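Putative tagatose-6-phosphate ketose/aldose isomerase (Escherichia coli, PDB 3C3J) is of unproven function but belongs to the proteins with two SIS domains, each an alpha/beta fold round a five-stranded parallel sheet. Local coordinates at residues Thr32-Leu37 with Leu184-Pro189; Ala72-Ser77 with Glu190-Gln195; Ser174-Met179 with Cys341-Ala346. All blocks are in the same frame, centred on the assembly; numbering follows the deposited sequence.

In the fold
Along the chain the six segments run 32-37, 72-77, 174-179, 184-189, 190-195 and 341-346, and the three contacts alternate. Helix 174-187 and the loop after it connect them all. Interaction 1 joins the end of this helix to helix 23-49. Interaction 2 sets the following loop against helix 63-79. Their centres are about 10 Å apart, and they touch through W74, packed on L184 and A188, and through a probable D35-S194 hydrogen bond. Interaction 3 uses the start of helix 174-187. Its centre is about 18 and 17 Å from those of interactions 1 and 2. It reaches helix 335-356, so helix 174-187 both packs against helix 23-49 and joins the two SIS units.

Interaction 1 of 3, residues Thr32-Leu37 with Leu184-Pro189; sequences TNIDAL and LAVFAP
I34 lays its CD1 methyl over the last turn of helix 174-187, on A185 and V186. CD1 is 4.0 Å from A185 CB and 4.2 Å from V186 CG2. The outer part of the isoleucine chain is extended (chi2 173°), and this carries CD1 outward from helix 23-49. The side chains of I34 and V186 cross at about a right angle. The two backbones are close here: I34 CA and V186 CA are 7.4 Å apart.

The contact is apolar and buried. L41 touches I34, L31 touches A185, and L45 and L159 lie on V186. The other branch of V186 faces elsewhere: its CG1 sits 3.5 Å above the plane of the F187 ring, off the ring centre, near its rim. That ring meets F83 edge-to-face and reaches L106 and I108 of strand 105-111.

Polar groups bind the same two helices. R38, one turn after I34, gives its guanidinium to two carbonyls at the helix end, NH1 to V186 O and NH2 to A185 O. A positive group there would probably be favoured by the helix dipole. The last turn closes with A188 N to L184 O at 2.8 Å, and A188 then leaves helical geometry. Helix 174-187 thus has the sheet on its F187 side and helix 23-49 on its A185 side. Helix packing over a parallel sheet of this kind belongs to the alpha/beta SIS fold.

Interaction 2 of 3, residues Ala72-Ser77 with Glu190-Gln195; sequences APWLAS and ETINSQ
The unusual feature is that W74 meets the loop 190-195 with just the outer corner of its indole. CH2 is 4.2 Å from T191 CG2 and 4.4 Å from I192 CG1. CZ2 is also 4.2 Å from T191 CG2. Both loop residues come at the ring obliquely. W74 and T191 approach from opposite directions.

The indole reaches the loop because its CG lies anti to the backbone N (chi1 -176°), which swings the ring out from helix 63-79. On the loop side, T191 CG2 is likewise anti to its own N (chi1 -57° for OG1) and presents a methyl to the ring. The contact is small and apolar. More of the tryptophan's surroundings come from L184, A188 and I334, and its ring stacks with that of H78. E190 and T191 also touch H78, so the loop covers more than one residue of this helix.

The helix is kinked at P73 and W74. P73 has no N-H to give, and the N of W74 also makes no bond back into the preceding turn. The next turn is regular, with A76 N to A72 O at 2.8 Å. P73 and S77 pack on D97 and M96 of the second subunit.

Farther along the loop, N193 OD1 accepts from Q195 N at 2.9 Å, in the carbonyl plane and on a lone pair, which makes an Asx turn. The N-H···O angle is 135°, so the bond is bent. OD1 also takes T196 N, and N193 ND2 holds P189 O. The loop leads on to helix 198-210 and rests here on helix 63-79 of the alpha/beta SIS fold.

Interaction 3 of 3, residues Ser174-Met179 with Cys341-Ala346; sequences SSITTM and CFLMYA
No flat group lies between T177 and L343, which meet methyl to methyl, T177 CG2 to L343 CD1 at 4.0 Å. The nearby ring of F342 is on another side of its helix, stacked with F281. L343 CD1 also reaches I176 CD1 at 4.3 Å. The third touch is T177 CG2 to the terminal CE of M344, a selenomethionine, at 4.3 Å. The side chains of T177 and L343 run alongside, pointing opposite ways.

OG1 of T177 stands between the backbone N and the carbonyl carbon (chi1 61°), and CG2 points to helix 335-356. OG1 turns to helix 23-49 and bonds Q23 NE2 and W27 NE1. Its polar end is thus satisfied although it is buried.

Segments 174-179 and 341-346 run antiparallel, at 177°, with axes 11.7 Å apart at closest. They belong to different SIS units, so this contact lies on the junction between the two alpha/beta domains. L343 packs also on E241 and S242 of helix 235-249.

At the start of helix 174-187, S174 O accepts both T178 N at 3.0 Å and T178 OG1 at 2.7 Å. The hydroxyl lies 20° from the carbonyl plane. S174 OG and S175 OG bond OD1 and OD2 of D167 respectively.

Interaction 1 of 3, residues Thr32-Leu37 with Leu184-Pro189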
# COMPACT_ATOMS: atom_id res chain seq x y z
N THR A 32 -8.09 -8.83 29.13
CA THR A 32 -8.89 -9.09 30.34
C THR A 32 -10.05 -8.08 30.48
O THR A 32 -11.15 -8.45 30.89
CB THR A 32 -7.99 -9.27 31.64
OG1 THR A 32 -7.32 -8.06 31.94
CG2 THR A 32 -6.93 -10.29 31.42
N ASN A 33 -9.85 -6.83 30.10
CA ASN A 33 -10.98 -5.88 30.03
C ASN A 33 -12.07 -6.31 29.04
O ASN A 33 -13.27 -6.18 29.30
CB ASN A 33 -10.50 -4.49 29.69
CG ASN A 33 -11.56 -3.46 29.89
OD1 ASN A 33 -12.13 -3.34 30.99
ND2 ASN A 33 -11.87 -2.70 28.83
N ILE A 34 -11.65 -6.79 27.88
CA ILE A 34 -12.56 -7.27 26.85
C ILE A 34 -13.36 -8.45 27.44
O ILE A 34 -14.57 -8.54 27.22
CB ILE A 34 -11.77 -7.64 25.57
CG1 ILE A 34 -11.29 -6.37 24.86
CG2 ILE A 34 -12.61 -8.55 24.62
CD1 ILE A 34 -10.36 -6.67 23.65
N ASP A 35 -12.71 -9.29 28.24
CA ASP A 35 -13.44 -10.39 28.92
C ASP A 35 -14.58 -9.84 29.75
O ASP A 35 -15.69 -10.39 29.73
CB ASP A 35 -12.52 -11.23 29.83
CG ASP A 35 -11.50 -12.05 29.05
OD1 ASP A 35 -11.79 -12.44 27.91
OD2 ASP A 35 -10.43 -12.33 29.59
N ALA A 36 -14.31 -8.76 30.48
CA ALA A 36 -15.31 -8.10 31.32
C ALA A 36 -16.46 -7.50 30.49
O ALA A 36 -17.61 -7.52 30.93
CB ALA A 36 -14.64 -7.03 32.16
N LEU A 37 -16.13 -7.00 29.30
CA LEU A 37 -17.08 -6.35 28.38
C LEU A 37 -17.69 -7.31 27.36
O LEU A 37 -18.50 -6.89 26.52
CB LEU A 37 -16.35 -5.23 27.61
CG LEU A 37 -16.18 -3.88 28.29
CD1 LEU A 37 -15.82 -4.04 29.76
CD2 LEU A 37 -15.09 -3.09 27.55
N LEU A 184 -8.18 -7.94 17.18
CA LEU A 184 -8.12 -9.38 16.95
C LEU A 184 -8.98 -10.13 17.98
O LEU A 184 -9.76 -11.02 17.61
CB LEU A 184 -6.67 -9.85 17.01
CG LEU A 184 -5.74 -9.49 15.85
CD1 LEU A 184 -4.27 -9.81 16.26
CD2 LEU A 184 -6.10 -10.23 14.53
N ALA A 185 -8.90 -9.73 19.25
CA ALA A 185 -9.62 -10.40 20.33
C ALA A 185 -11.11 -10.19 20.23
O ALA A 185 -11.87 -11.08 20.59
CB ALA A 185 -9.14 -9.95 21.70
N VAL A 186 -11.53 -9.03 19.73
CA VAL A 186 -12.95 -8.75 19.58
C VAL A 186 -13.55 -9.68 18.54
O VAL A 186 -14.59 -10.27 18.78
CB VAL A 186 -13.22 -7.27 19.18
CG1 VAL A 186 -14.67 -7.10 18.63
CG2 VAL A 186 -12.96 -6.31 20.41
N PHE A 187 -12.87 -9.84 17.40
CA PHE A 187 -13.47 -10.57 16.26
C PHE A 187 -13.08 -12.03 16.12
O PHE A 187 -13.80 -12.78 15.45
CB PHE A 187 -13.23 -9.79 14.95
CG PHE A 187 -13.94 -8.48 14.94
CD1 PHE A 187 -15.30 -8.43 14.69
CD2 PHE A 187 -13.27 -7.31 15.26
CE1 PHE A 187 -15.98 -7.20 14.70
CE2 PHE A 187 -13.93 -6.10 15.29
CZ PHE A 187 -15.31 -6.05 15.03
N ALA A 188 -11.98 -12.44 16.76
CA ALA A 188 -11.53 -13.83 16.72
C ALA A 188 -11.21 -14.36 18.13
O ALA A 188 -10.12 -14.86 18.38
CB ALA A 188 -10.35 -13.97 15.79
N PRO A 189 -12.17 -14.26 19.06
CA PRO A 189 -11.87 -14.62 20.45
C PRO A 189 -11.59 -16.10 20.68
O PRO A 189 -11.01 -16.48 21.70
CB PRO A 189 -13.11 -14.19 21.22
CG PRO A 189 -14.21 -14.27 20.22
CD PRO A 189 -13.57 -13.82 18.90

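Interaction 2 of 3, residues Ala72-Ser77 with Glu190-Gln195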
# COMPACT_ATOMS: atom_id res chain seq x y z
N ALA A 72 -6.60 -7.12 8.54
CA ALA A 72 -7.87 -7.19 7.82
C ALA A 72 -8.00 -8.46 6.93
O ALA A 72 -9.02 -9.16 6.97
CB ALA A 72 -8.12 -5.92 7.01
N PRO A 73 -6.95 -8.79 6.17
CA PRO A 73 -7.07 -10.00 5.34
C PRO A 73 -7.23 -11.27 6.16
O PRO A 73 -8.09 -12.07 5.85
CB PRO A 73 -5.76 -10.02 4.55
CG PRO A 73 -5.28 -8.58 4.58
CD PRO A 73 -5.66 -8.11 5.93
N TRP A 74 -6.40 -11.45 7.17
CA TRP A 74 -6.57 -12.58 8.09
C TRP A 74 -7.96 -12.62 8.71
O TRP A 74 -8.62 -13.68 8.71
CB TRP A 74 -5.50 -12.59 9.18
CG TRP A 74 -5.62 -13.80 10.03
CD1 TRP A 74 -5.18 -15.05 9.73
CD2 TRP A 74 -6.28 -13.89 11.31
NE1 TRP A 74 -5.51 -15.93 10.76
CE2 TRP A 74 -6.18 -15.25 11.73
CE3 TRP A 74 -6.96 -12.97 12.13
CZ2 TRP A 74 -6.71 -15.70 12.94
CZ3 TRP A 74 -7.47 -13.42 13.35
CH2 TRP A 74 -7.35 -14.77 13.74
N LEU A 75 -8.44 -11.48 9.19
CA LEU A 75 -9.79 -11.43 9.76
C LEU A 75 -10.87 -11.83 8.72
O LEU A 75 -11.83 -12.56 9.04
CB LEU A 75 -10.10 -10.05 10.34
CG LEU A 75 -9.54 -9.76 11.73
CD1 LEU A 75 -9.81 -8.30 12.11
CD2 LEU A 75 -10.10 -10.74 12.77
N ALA A 76 -10.72 -11.35 7.49
CA ALA A 76 -11.63 -11.69 6.41
C ALA A 76 -11.69 -13.22 6.23
O ALA A 76 -12.78 -13.81 6.19
CB ALA A 76 -11.19 -11.00 5.11
N SER A 77 -10.52 -13.84 6.11
CA SER A 77 -10.45 -15.27 5.81
C SER A 77 -10.83 -16.10 7.01
O SER A 77 -11.51 -17.11 6.86
CB SER A 77 -9.07 -15.70 5.33
OG SER A 77 -8.07 -15.34 6.25
N GLU A 190 -11.99 -16.93 19.73
CA GLU A 190 -11.72 -18.37 19.83
C GLU A 190 -10.25 -18.69 19.56
O GLU A 190 -9.80 -19.81 19.83
CB GLU A 190 -12.66 -19.14 18.91
CG GLU A 190 -12.44 -18.95 17.40
CD GLU A 190 -12.89 -17.58 16.84
OE1 GLU A 190 -13.55 -16.77 17.51
OE2 GLU A 190 -12.58 -17.30 15.68
N THR A 191 -9.51 -17.71 19.02
CA THR A 191 -8.11 -17.84 18.62
C THR A 191 -7.24 -16.88 19.41
O THR A 191 -6.17 -17.26 19.91
CB THR A 191 -7.94 -17.52 17.10
OG1 THR A 191 -8.78 -18.38 16.35
CG2 THR A 191 -6.49 -17.68 16.61
N ILE A 192 -7.69 -15.63 19.50
CA ILE A 192 -6.91 -14.59 20.14
C ILE A 192 -7.70 -14.15 21.35
O ILE A 192 -8.73 -13.53 21.23
CB ILE A 192 -6.67 -13.37 19.19
CG1 ILE A 192 -6.04 -13.84 17.86
CG2 ILE A 192 -5.86 -12.30 19.92
CD1 ILE A 192 -4.64 -14.40 17.96
N ASN A 193 -7.21 -14.50 22.54
CA ASN A 193 -7.95 -14.20 23.74
C ASN A 193 -7.00 -14.02 24.91
O ASN A 193 -5.79 -14.17 24.76
CB ASN A 193 -9.04 -15.25 24.00
CG ASN A 193 -8.49 -16.64 24.12
OD1 ASN A 193 -7.64 -16.89 24.96
ND2 ASN A 193 -8.96 -17.56 23.28
N SER A 194 -7.55 -13.73 26.07
CA SER A 194 -6.72 -13.36 27.22
C SER A 194 -5.93 -14.54 27.72
O SER A 194 -5.02 -14.37 28.50
CB SER A 194 -7.56 -12.77 28.34
OG SER A 194 -8.48 -13.74 28.78
N GLN A 195 -6.27 -15.75 27.27
CA GLN A 195 -5.47 -16.92 27.56
C GLN A 195 -4.39 -17.16 26.50
O GLN A 195 -3.18 -17.13 26.82
CB GLN A 195 -6.35 -18.18 27.73
CG GLN A 195 -7.07 -18.20 29.10
CD GLN A 195 -6.09 -18.08 30.29
OE1 GLN A 195 -5.21 -18.93 30.49
NE2 GLN A 195 -6.24 -17.01 31.07

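Interaction 3 of 3, residues Ser174-Met179 with Cys341-Ala346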
# COMPACT_ATOMS: atom_id res chain seq x y z
N SER A 174 2.96 1.30 22.21
CA SER A 174 1.93 0.51 22.93
C SER A 174 0.50 0.81 22.48
O SER A 174 -0.37 -0.06 22.59
CB SER A 174 2.04 0.65 24.46
OG SER A 174 1.62 1.92 24.93
N SER A 175 0.24 2.01 21.98
CA SER A 175 -1.11 2.34 21.48
C SER A 175 -1.46 1.42 20.29
O SER A 175 -2.47 0.70 20.32
CB SER A 175 -1.21 3.82 21.11
OG SER A 175 -0.17 4.20 20.24
N ILE A 176 -0.60 1.40 19.29
CA ILE A 176 -0.83 0.59 18.10
C ILE A 176 -0.92 -0.91 18.43
O ILE A 176 -1.87 -1.57 18.05
CB ILE A 176 0.17 0.88 16.93
CG1 ILE A 176 -0.12 -0.05 15.74
CG2 ILE A 176 1.63 0.73 17.33
CD1 ILE A 176 0.54 -1.38 15.78
N THR A 177 0.05 -1.46 19.15
CA THR A 177 0.02 -2.90 19.44
C THR A 177 -1.18 -3.29 20.32
O THR A 177 -1.81 -4.34 20.09
CB THR A 177 1.36 -3.40 20.01
OG1 THR A 177 1.64 -2.72 21.25
CG2 THR A 177 2.50 -3.22 18.95
N THR A 178 -1.57 -2.43 21.26
CA THR A 178 -2.69 -2.79 22.13
C THR A 178 -4.02 -2.71 21.38
O THR A 178 -4.88 -3.60 21.52
CB THR A 178 -2.68 -1.98 23.46
OG1 THR A 178 -1.38 -2.06 24.07
CG2 THR A 178 -3.75 -2.55 24.43
N MSE A 179 -4.16 -1.70 20.52
CA MSE A 179 -5.34 -1.60 19.66
C MSE A 179 -5.43 -2.79 18.72
O MSE A 179 -6.52 -3.33 18.54
CB MSE A 179 -5.33 -0.28 18.87
CG MSE A 179 -5.65 0.92 19.76
SE MSE A 179 -5.86 2.62 18.78
CE MSE A 179 -4.21 2.63 17.83
N CYS A 341 5.87 -9.78 17.78
CA CYS A 341 7.29 -10.11 17.97
C CYS A 341 8.21 -9.28 17.08
O CYS A 341 9.17 -8.70 17.57
CB CYS A 341 7.54 -11.58 17.68
SG CYS A 341 6.45 -12.75 18.58
N PHE A 342 7.91 -9.20 15.78
CA PHE A 342 8.75 -8.43 14.86
C PHE A 342 8.78 -6.95 15.25
O PHE A 342 9.85 -6.33 15.22
CB PHE A 342 8.27 -8.57 13.42
CG PHE A 342 8.37 -9.97 12.88
CD1 PHE A 342 9.58 -10.65 12.88
CD2 PHE A 342 7.26 -10.61 12.35
CE1 PHE A 342 9.67 -11.95 12.37
CE2 PHE A 342 7.34 -11.90 11.83
CZ PHE A 342 8.56 -12.58 11.85
N LEU A 343 7.63 -6.41 15.62
CA LEU A 343 7.54 -5.02 16.03
C LEU A 343 8.43 -4.68 17.24
O LEU A 343 8.95 -3.58 17.30
CB LEU A 343 6.07 -4.62 16.28
CG LEU A 343 5.29 -4.39 14.98
CD1 LEU A 343 3.81 -4.14 15.29
CD2 LEU A 343 5.87 -3.27 14.08
N MSE A 344 8.59 -5.62 18.17
CA MSE A 344 9.50 -5.40 19.32
C MSE A 344 10.90 -5.03 18.84
O MSE A 344 11.49 -4.07 19.37
CB MSE A 344 9.58 -6.65 20.22
CG MSE A 344 8.25 -7.11 20.82
SE MSE A 344 7.34 -5.71 21.93
CE MSE A 344 6.10 -4.96 20.54
N TYR A 345 11.41 -5.74 17.84
CA TYR A 345 12.73 -5.45 17.28
C TYR A 345 12.73 -4.11 16.54
O TYR A 345 13.62 -3.30 16.76
CB TYR A 345 13.25 -6.57 16.37
CG TYR A 345 13.43 -7.89 17.09
CD1 TYR A 345 14.57 -8.14 17.84
CD2 TYR A 345 12.46 -8.89 17.00
CE1 TYR A 345 14.73 -9.35 18.52
CE2 TYR A 345 12.60 -10.09 17.66
CZ TYR A 345 13.74 -10.32 18.41
OH TYR A 345 13.88 -11.52 19.06
N ALA A 346 11.73 -3.87 15.68
CA ALA A 346 11.64 -2.64 14.90
C ALA A 346 11.53 -1.38 15.77
O ALA A 346 12.17 -0.34 15.49
CB ALA A 346 10.45 -2.72 13.92